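Local coordinates for protein TRAP dicarboxylate transporter, DctP subunit (Anaerococcus prevoti, PDB 4N91) that probably serves as the extracytoplasmic solute-binding component of a TRAP transporter, and binds both anomers of D-glucuronate between its two lobes, at residues Ile91-Ala97 / Val240-Ala246; Val146-Asp150 / Leu269-Arg274. All coordinates share one frame; numbering follows the deposited sequence.

Contact 1 of 2, residues Ile91-Ala97 / Val240-Ala246. With BDP (beta-D-glucopyranuronic acid), chain C.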
ATOM      1  N   ILE A  91      -8.242  13.539   5.344  1.00 17.08           N
ATOM      2  CA  ILE A  91      -7.065  12.670   5.259  1.00 16.57           C
ATOM      3  C   ILE A  91      -7.552  11.257   4.999  1.00 18.09           C
ATOM      4  O   ILE A  91      -8.565  10.834   5.560  1.00 16.54           O
ATOM      5  CB  ILE A  91      -6.287  12.650   6.569  1.00 15.30           C
ATOM      6  CG1 ILE A  91      -5.727  14.032   6.924  1.00 15.67           C
ATOM      7  CG2 ILE A  91      -5.160  11.595   6.524  1.00 16.72           C
ATOM      8  CD1 ILE A  91      -5.348  14.169   8.396  1.00 20.09           C
ATOM      9  N   CYS A  92      -6.859  10.537   4.130  1.00 14.77           N
ATOM     10  CA  CYS A  92      -7.096   9.100   4.066  1.00 15.22           C
ATOM     11  C   CYS A  92      -5.834   8.353   3.743  1.00 16.84           C
ATOM     12  O   CYS A  92      -4.807   8.935   3.423  1.00 14.97           O
ATOM     13  CB  CYS A  92      -8.189   8.765   3.082  1.00 15.08           C
ATOM     14  SG  CYS A  92      -7.736   8.716   1.333  1.00 17.12           S
ATOM     15  N   VAL A  93      -5.923   7.035   3.841  1.00 12.30           N
ATOM     16  CA  VAL A  93      -4.810   6.182   3.480  1.00 11.12           C
ATOM     17  C   VAL A  93      -5.155   5.482   2.193  1.00 13.61           C
ATOM     18  O   VAL A  93      -6.209   4.860   2.095  1.00 15.40           O
ATOM     19  CB  VAL A  93      -4.519   5.135   4.591  1.00 14.51           C
ATOM     20  CG1 VAL A  93      -3.403   4.197   4.171  1.00 14.02           C
ATOM     21  CG2 VAL A  93      -4.120   5.813   5.879  1.00 15.63           C
ATOM     22  N   ALA A  94      -4.248   5.564   1.225  1.00 12.92           N
ATOM     23  CA  ALA A  94      -4.423   4.895  -0.054  1.00 14.63           C
ATOM     24  C   ALA A  94      -3.154   4.157  -0.445  1.00 16.35           C
ATOM     25  O   ALA A  94      -2.053   4.674  -0.277  1.00 16.81           O
ATOM     26  CB  ALA A  94      -4.760   5.913  -1.133  1.00 16.85           C
ATOM     27  N   SER A  95      -3.291   2.955  -0.991  1.00 14.49           N
ATOM     28  CA  SER A  95      -2.132   2.259  -1.509  1.00 13.07           C
ATOM     29  C   SER A  95      -1.565   3.016  -2.690  1.00 13.04           C
ATOM     30  O   SER A  95      -2.302   3.562  -3.519  1.00 15.44           O
ATOM     31  CB  SER A  95      -2.499   0.846  -1.956  1.00 15.05           C
ATOM     32  OG  SER A  95      -1.385   0.177  -2.514  1.00 14.47           O
ATOM     33  N   ASN A  96      -0.252   3.055  -2.768  1.00 14.44           N
ATOM     34  CA  ASN A  96       0.412   3.681  -3.906  1.00 13.22           C
ATOM     35  C   ASN A  96      -0.100   3.082  -5.226  1.00 14.44           C
ATOM     36  O   ASN A  96      -0.105   3.748  -6.273  1.00 15.69           O
ATOM     37  CB  ASN A  96       1.905   3.455  -3.784  1.00 12.75           C
ATOM     38  CG  ASN A  96       2.703   4.345  -4.685  1.00 20.20           C
ATOM     39  OD1 ASN A  96       2.981   5.485  -4.345  1.00 23.55           O
ATOM     40  ND2 ASN A  96       3.068   3.834  -5.841  1.00 18.24           N
ATOM     41  N   ALA A  97      -0.511   1.816  -5.176  1.00 15.03           N
ATOM     42  CA  ALA A  97      -0.979   1.114  -6.370  1.00 17.05           C
ATOM     43  C   ALA A  97      -2.061   1.914  -7.096  1.00 18.06           C
ATOM     44  O   ALA A  97      -2.102   1.933  -8.319  1.00 17.21           O
ATOM     45  CB  ALA A  97      -1.500  -0.277  -6.004  1.00 15.55           C
ATOM     46  N   VAL A 240       4.857  -2.210  -1.821  1.00 13.54           N
ATOM     47  CA  VAL A 240       4.014  -1.084  -2.237  1.00 13.36           C
ATOM     48  C   VAL A 240       3.647  -0.266  -1.015  1.00 12.80           C
ATOM     49  O   VAL A 240       2.934  -0.742  -0.124  1.00 15.81           O
ATOM     50  CB  VAL A 240       2.719  -1.546  -2.951  1.00 15.62           C
ATOM     51  CG1 VAL A 240       1.922  -0.336  -3.427  1.00 17.07           C
ATOM     52  CG2 VAL A 240       3.047  -2.473  -4.136  1.00 19.90           C
ATOM     53  N   PRO A 241       4.149   0.967  -0.939  1.00 14.81           N
ATOM     54  CA  PRO A 241       3.813   1.720   0.271  1.00 14.03           C
ATOM     55  C   PRO A 241       2.357   2.118   0.313  1.00 13.56           C
ATOM     56  O   PRO A 241       1.758   2.393  -0.730  1.00 13.95           O
ATOM     57  CB  PRO A 241       4.707   2.968   0.172  1.00 14.76           C
ATOM     58  CG  PRO A 241       4.944   3.150  -1.320  1.00 16.59           C
ATOM     59  CD  PRO A 241       4.992   1.732  -1.876  1.00 17.23           C
ATOM     60  N   ASP A 242       1.792   2.165   1.508  1.00 12.91           N
ATOM     61  CA  ASP A 242       0.553   2.886   1.736  1.00 11.71           C
ATOM     62  C   ASP A 242       0.912   4.358   1.933  1.00 15.48           C
ATOM     63  O   ASP A 242       1.936   4.698   2.561  1.00 15.96           O
ATOM     64  CB  ASP A 242      -0.186   2.328   2.958  1.00 12.73           C
ATOM     65  CG  ASP A 242      -0.869   1.003   2.697  1.00 14.67           C
ATOM     66  OD1 ASP A 242      -1.255   0.721   1.529  1.00 14.61           O
ATOM     67  OD2 ASP A 242      -1.061   0.253   3.681  1.00 15.47           O
ATOM     68  N   ILE A 243       0.101   5.233   1.365  1.00 12.73           N
ATOM     69  CA  ILE A 243       0.369   6.665   1.406  1.00 13.77           C
ATOM     70  C   ILE A 243      -0.734   7.366   2.180  1.00 16.48           C
ATOM     71  O   ILE A 243      -1.924   7.121   1.951  1.00 14.50           O
ATOM     72  CB  ILE A 243       0.418   7.261  -0.013  1.00 15.19           C
ATOM     73  CG1 ILE A 243       1.380   6.461  -0.899  1.00 15.85           C
ATOM     74  CG2 ILE A 243       0.803   8.736   0.041  1.00 14.31           C
ATOM     75  CD1 ILE A 243       2.848   6.514  -0.484  1.00 16.97           C
ATOM     76  N   VAL A 244      -0.349   8.226   3.114  1.00 13.97           N
ATOM     77  CA  VAL A 244      -1.312   9.074   3.792  1.00 13.42           C
ATOM     78  C   VAL A 244      -1.445  10.343   2.983  1.00 14.57           C
ATOM     79  O   VAL A 244      -0.453  11.057   2.776  1.00 15.88           O
ATOM     80  CB  VAL A 244      -0.838   9.406   5.210  1.00 14.98           C
ATOM     81  CG1 VAL A 244      -1.880  10.185   5.954  1.00 16.39           C
ATOM     82  CG2 VAL A 244      -0.471   8.111   5.950  1.00 14.62           C
ATOM     83  N   ILE A 245      -2.649  10.592   2.479  1.00 11.95           N
ATOM     84  CA  ILE A 245      -2.889  11.772   1.670  1.00 13.88           C
ATOM     85  C   ILE A 245      -3.813  12.729   2.405  1.00 15.26           C
ATOM     86  O   ILE A 245      -4.700  12.312   3.136  1.00 17.48           O
ATOM     87  CB  ILE A 245      -3.466  11.427   0.256  1.00 16.92           C
ATOM     88  CG1 ILE A 245      -4.806  10.712   0.349  1.00 14.61           C
ATOM     89  CG2 ILE A 245      -2.466  10.624  -0.559  1.00 19.37           C
ATOM     90  CD1 ILE A 245      -5.531  10.613  -0.993  1.00 16.40           C
ATOM     91  N   ALA A 246      -3.574  14.020   2.217  1.00 17.48           N
ATOM     92  CA  ALA A 246      -4.401  15.053   2.820  1.00 18.66           C
ATOM     93  C   ALA A 246      -4.945  16.001   1.749  1.00 17.53           C
ATOM     94  O   ALA A 246      -4.278  16.274   0.747  1.00 16.08           O
ATOM     95  CB  ALA A 246      -3.582  15.830   3.841  1.00 15.64           C
TER
HETATM   96  C1  BDP C 402      -2.916  -3.789   1.753  0.66 11.04           C
HETATM   97  C2  BDP C 402      -2.708  -2.344   1.770  0.66 10.84           C
HETATM   98  C3  BDP C 402      -4.008  -1.628   1.541  0.66 11.12           C
HETATM   99  C4  BDP C 402      -4.593  -2.001   0.290  0.66 11.11           C
HETATM  100  C5  BDP C 402      -4.748  -3.471   0.242  0.66  9.51           C
HETATM  101  C6  BDP C 402      -5.232  -3.957  -1.148  0.66 11.29           C
HETATM  102  O2  BDP C 402      -2.410  -2.098   3.201  0.66 10.60           O
HETATM  103  O3  BDP C 402      -3.795  -0.179   1.598  0.66 12.27           O
HETATM  104  O4  BDP C 402      -5.749  -1.391   0.020  0.66 12.65           O
HETATM  105  O5  BDP C 402      -3.461  -4.140   0.481  0.66 12.23           O
HETATM  106  O6A BDP C 402      -6.297  -3.442  -1.552  0.66 12.50           O
HETATM  107  O1  BDP C 402      -1.601  -4.397   1.696  0.66 11.71           O
HETATM  108  O6B BDP C 402      -4.687  -4.961  -1.661  0.66 13.00           O
HETATM  109  O   HOH W   1       0.195  -0.690  -0.305  1.00 15.37           O
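The carboxylate of Asp242 is the flat group to start from: its OD1 lies 3.7 Å from Ser95 CB, and the sugar O3 and a water reach that same oxygen from opposite sides of the carboxylate plane. BDP O3 is 2.7 Å from Asp242 OD1, while the other oxygen, OD2, meets BDP O2 at 2.8 Å, so one carboxylate covers two neighbouring positions of the glucuronate ring. The water donates to Asp242 OD1 and Val240 O and accepts from Ser95 OG at 2.9 Å, tying the end of strand 91-95 to Val240, in the loop before strand 242-247.

Ser95 OG is trans to its own backbone N (chi1 178°), which lets it accept the N-H of Ala97 at 3.2 Å and cap the short helix; Gln177 is a further partner. The Asn96 amide turns ND2 toward Trp106 O and Asn110 OD1. Its OD1 sits beside Ile243 CG1 and is buried without a partner. The backbone N of Asn96 donates to Pro241 O at 2.9 Å.

Deeper in the sheet, Cys92 and Ala94 form hydrogen-bonded pairs with Ile245 and Ile243. Ile91 CG2 rests on Val244 CG1 at 3.6 Å on one face; on the other, Cys92 SG meets Ile245 CG1 at 3.7 Å, with helix 77-86 above. A lone antiparallel strand, 242-247, inserted between 91-95 and 143-149 gives the 2-1-3-5-4 order of class II periplasmic binding proteins, with the ligand at the ends of these strands.

Contact 2 of 2, residues Val146-Asp150 / Leu269-Arg274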
ATOM      1  N   VAL A 146       1.566  13.056   2.684  1.00 14.20           N
ATOM      2  CA  VAL A 146       2.220  13.632   3.846  1.00 14.47           C
ATOM      3  C   VAL A 146       3.153  12.663   4.576  1.00 17.51           C
ATOM      4  O   VAL A 146       4.095  13.110   5.260  1.00 17.98           O
ATOM      5  CB  VAL A 146       1.208  14.236   4.845  1.00 17.17           C
ATOM      6  CG1 VAL A 146       0.481  15.428   4.197  1.00 20.70           C
ATOM      7  CG2 VAL A 146       0.255  13.171   5.394  1.00 18.60           C
ATOM      8  N   THR A 147       2.918  11.367   4.387  1.00 16.63           N
ATOM      9  CA  THR A 147       3.822  10.333   4.882  1.00 13.97           C
ATOM     10  C   THR A 147       3.445   9.006   4.236  1.00 15.76           C
ATOM     11  O   THR A 147       2.506   8.951   3.438  1.00 15.24           O
ATOM     12  CB  THR A 147       3.845  10.242   6.440  1.00 14.88           C
ATOM     13  OG1 THR A 147       4.946   9.420   6.860  1.00 16.54           O
ATOM     14  CG2 THR A 147       2.570   9.692   6.982  1.00 18.92           C
ATOM     15  N   TRP A 148       4.207   7.971   4.564  1.00 15.63           N
ATOM     16  CA  TRP A 148       3.948   6.622   4.088  1.00 15.99           C
ATOM     17  C   TRP A 148       3.775   5.679   5.282  1.00 15.34           C
ATOM     18  O   TRP A 148       4.120   5.999   6.425  1.00 14.04           O
ATOM     19  CB  TRP A 148       5.094   6.153   3.193  1.00 16.17           C
ATOM     20  CG  TRP A 148       6.397   5.931   3.951  1.00 15.51           C
ATOM     21  CD1 TRP A 148       7.288   6.891   4.383  1.00 17.10           C
ATOM     22  CD2 TRP A 148       6.954   4.673   4.345  1.00 15.55           C
ATOM     23  NE1 TRP A 148       8.352   6.296   5.030  1.00 19.06           N
ATOM     24  CE2 TRP A 148       8.176   4.937   5.007  1.00 18.57           C
ATOM     25  CE3 TRP A 148       6.544   3.346   4.184  1.00 18.04           C
ATOM     26  CZ2 TRP A 148       8.971   3.926   5.528  1.00 21.21           C
ATOM     27  CZ3 TRP A 148       7.343   2.344   4.697  1.00 19.52           C
ATOM     28  CH2 TRP A 148       8.547   2.642   5.364  1.00 19.17           C
ATOM     29  N   LEU A 149       3.217   4.513   4.997  1.00 13.54           N
ATOM     30  CA  LEU A 149       3.026   3.478   5.991  1.00 11.98           C
ATOM     31  C   LEU A 149       3.499   2.175   5.387  1.00 13.47           C
ATOM     32  O   LEU A 149       3.354   1.967   4.179  1.00 13.27           O
ATOM     33  CB  LEU A 149       1.550   3.360   6.393  1.00 14.59           C
ATOM     34  CG  LEU A 149       0.875   4.680   6.832  1.00 13.19           C
ATOM     35  CD1 LEU A 149      -0.598   4.478   6.928  1.00 13.91           C
ATOM     36  CD2 LEU A 149       1.436   5.242   8.118  1.00 16.63           C
ATOM     37  N   ASP A 150       4.028   1.289   6.222  1.00 12.90           N
ATOM     38  CA  ASP A 150       4.583   0.021   5.774  1.00 11.39           C
ATOM     39  C   ASP A 150       3.445  -0.979   5.513  1.00 14.13           C
ATOM     40  O   ASP A 150       2.545  -1.149   6.342  1.00 15.69           O
ATOM     41  CB  ASP A 150       5.482  -0.534   6.878  1.00 13.54           C
ATOM     42  CG  ASP A 150       6.491  -1.557   6.389  1.00 18.23           C
ATOM     43  OD1 ASP A 150       6.368  -2.100   5.272  1.00 18.40           O
ATOM     44  OD2 ASP A 150       7.451  -1.822   7.165  1.00 20.92           O
ATOM     45  N   LEU A 269       2.536   9.176  13.329  1.00 14.91           N
ATOM     46  CA  LEU A 269       1.759   8.180  12.586  1.00 16.43           C
ATOM     47  C   LEU A 269       2.681   7.183  11.881  1.00 14.73           C
ATOM     48  O   LEU A 269       2.547   5.969  12.011  1.00 14.25           O
ATOM     49  CB  LEU A 269       0.901   8.911  11.561  1.00 17.65           C
ATOM     50  CG  LEU A 269       0.253   8.082  10.470  1.00 16.09           C
ATOM     51  CD1 LEU A 269      -0.596   6.960  11.030  1.00 15.67           C
ATOM     52  CD2 LEU A 269      -0.604   9.030   9.603  1.00 16.04           C
ATOM     53  N   ASN A 270       3.638   7.721  11.140  1.00 15.17           N
ATOM     54  CA  ASN A 270       4.607   6.890  10.430  1.00 16.52           C
ATOM     55  C   ASN A 270       5.358   5.984  11.414  1.00 13.88           C
ATOM     56  O   ASN A 270       5.494   4.776  11.201  1.00 15.84           O
ATOM     57  CB  ASN A 270       5.572   7.797   9.660  1.00 17.99           C
ATOM     58  CG  ASN A 270       6.720   7.044   9.023  1.00 18.43           C
ATOM     59  OD1 ASN A 270       7.803   6.936   9.595  1.00 18.47           O
ATOM     60  ND2 ASN A 270       6.495   6.530   7.832  1.00 17.70           N
ATOM     61  N   GLU A 271       5.848   6.561  12.494  1.00 12.96           N
ATOM     62  CA  GLU A 271       6.655   5.809  13.456  1.00 13.49           C
ATOM     63  C   GLU A 271       5.876   4.714  14.171  1.00 14.32           C
ATOM     64  O   GLU A 271       6.357   3.586  14.293  1.00 15.16           O
ATOM     65  CB  GLU A 271       7.257   6.763  14.479  1.00 15.43           C
ATOM     66  CG  GLU A 271       8.302   7.693  13.841  1.00 17.24           C
ATOM     67  CD  GLU A 271       8.610   8.901  14.668  1.00 17.25           C
ATOM     68  OE1 GLU A 271       7.843   9.211  15.601  1.00 17.40           O
ATOM     69  OE2 GLU A 271       9.665   9.544  14.416  1.00 19.06           O
ATOM     70  N   VAL A 272       4.672   5.035  14.620  1.00 15.81           N
ATOM     71  CA  VAL A 272       3.869   4.075  15.374  1.00 16.43           C
ATOM     72  C   VAL A 272       3.364   2.976  14.465  1.00 13.93           C
ATOM     73  O   VAL A 272       3.462   1.802  14.804  1.00 14.25           O
ATOM     74  CB  VAL A 272       2.695   4.765  16.095  1.00 15.17           C
ATOM     75  CG1 VAL A 272       1.759   3.745  16.692  1.00 17.61           C
ATOM     76  CG2 VAL A 272       3.234   5.699  17.181  1.00 16.74           C
ATOM     77  N   GLN A 273       2.891   3.335  13.274  1.00 14.07           N
ATOM     78  CA  GLN A 273       2.475   2.321  12.308  1.00 13.96           C
ATOM     79  C   GLN A 273       3.590   1.350  11.947  1.00 14.61           C
ATOM     80  O   GLN A 273       3.369   0.143  11.899  1.00 13.80           O
ATOM     81  CB  GLN A 273       1.937   2.976  11.045  1.00 14.02           C
ATOM     82  CG  GLN A 273       1.183   2.016  10.164  1.00 13.73           C
ATOM     83  CD  GLN A 273       2.035   1.240   9.201  1.00 14.83           C
ATOM     84  OE1 GLN A 273       3.230   1.509   9.025  1.00 13.67           O
ATOM     85  NE2 GLN A 273       1.401   0.268   8.525  1.00 14.52           N
ATOM     86  N   ARG A 274       4.792   1.868  11.726  1.00 13.63           N
ATOM     87  CA  ARG A 274       5.906   1.004  11.357  1.00 14.00           C
ATOM     88  C   ARG A 274       6.315   0.066  12.499  1.00 15.34           C
ATOM     89  O   ARG A 274       6.606  -1.114  12.264  1.00 17.64           O
ATOM     90  CB  ARG A 274       7.083   1.846  10.871  1.00 14.78           C
ATOM     91  CG  ARG A 274       6.852   2.415   9.515  1.00 16.74           C
ATOM     92  CD  ARG A 274       7.778   3.566   9.212  1.00 16.33           C
ATOM     93  NE  ARG A 274       9.164   3.123   9.087  1.00 20.85           N
ATOM     94  CZ  ARG A 274      10.167   3.937   8.771  1.00 27.87           C
ATOM     95  NH1 ARG A 274       9.959   5.236   8.589  1.00 25.42           N
ATOM     96  NH2 ARG A 274      11.377   3.444   8.631  1.00 30.19           N
TER
HETATM   97  O   HOH W   2       8.102  -1.271   9.730  1.00 22.53           O
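Trp148 and Asn270 are brought together by two different first torsions. In Trp148, CG stands between the backbone N and carbonyl carbon (chi1 69°), which swings the indole toward the helix; in Asn270, CG trans to the backbone N (chi1 173°) sends the amide to the strand. This is helix-on-sheet packing of an alpha/beta lobe: helix residues 269-274 run almost parallel to 146-149 of the edge strand.

Asn270 ND2 donates to Trp148 O at 2.8 Å, approaching from above the carbonyl plane, and the same nitrogen also lies over one face of the indole, offset toward the rim. Farther along that ring comes Arg274. Trp148 CZ2 sits over the centre of the guanidinium face, 3.5 Å from Arg274 CZ, with the two planes 40° apart. Arg274 NH1 donates to Asn270 OD1 at 2.9 Å, and Asp126 OD1 takes both a salt bridge from that NH1 and a hydrogen bond from Trp148 NE1, so the three side chains are held as a set.

About one turn on from Asn270 comes Gln273, bent at chi2, whose amide reads both ends of one residue's backbone. Its NE2 donates to Asp150 O at 2.8 Å, on a lone pair, while OE1 receives Asp150 N at 2.9 Å. Beside this pair of bonds the packing is apolar: Leu149 CD2 packs on the Gln273 stem and meets Leu269 CG at 3.9 Å, with Thr45 and Leu49 of helix 44-60 adjoining. Where the strand ends, Asp150 OD1 takes Gly152 N, and a water donates to Asp150 OD2 at 2.7 Å and to Arg274 O.

Both contacts sit on one mixed sheet, and strands 242-247 and 143-149, one from each, are neighbours in it: Leu149 N probably bonds to Asp242 O at 2.8 Å, and Val146 N likewise reaches Val244 O. Contact 1 is the more central, entirely buried, and runs mostly on strand-to-strand backbone bonds, with its polar chemistry gathered at the sugar end. Contact 2 lies farther out, its Arg274 partly exposed, and there side-chain amides do the work, gripping the backbone of the edge strand and of the residue just after it. Val244 CG2 against Leu149 CD1 joins their apolar parts, and Leu269 also touches Val244, so the helix of contact 2 covers the strand that carries Asp242.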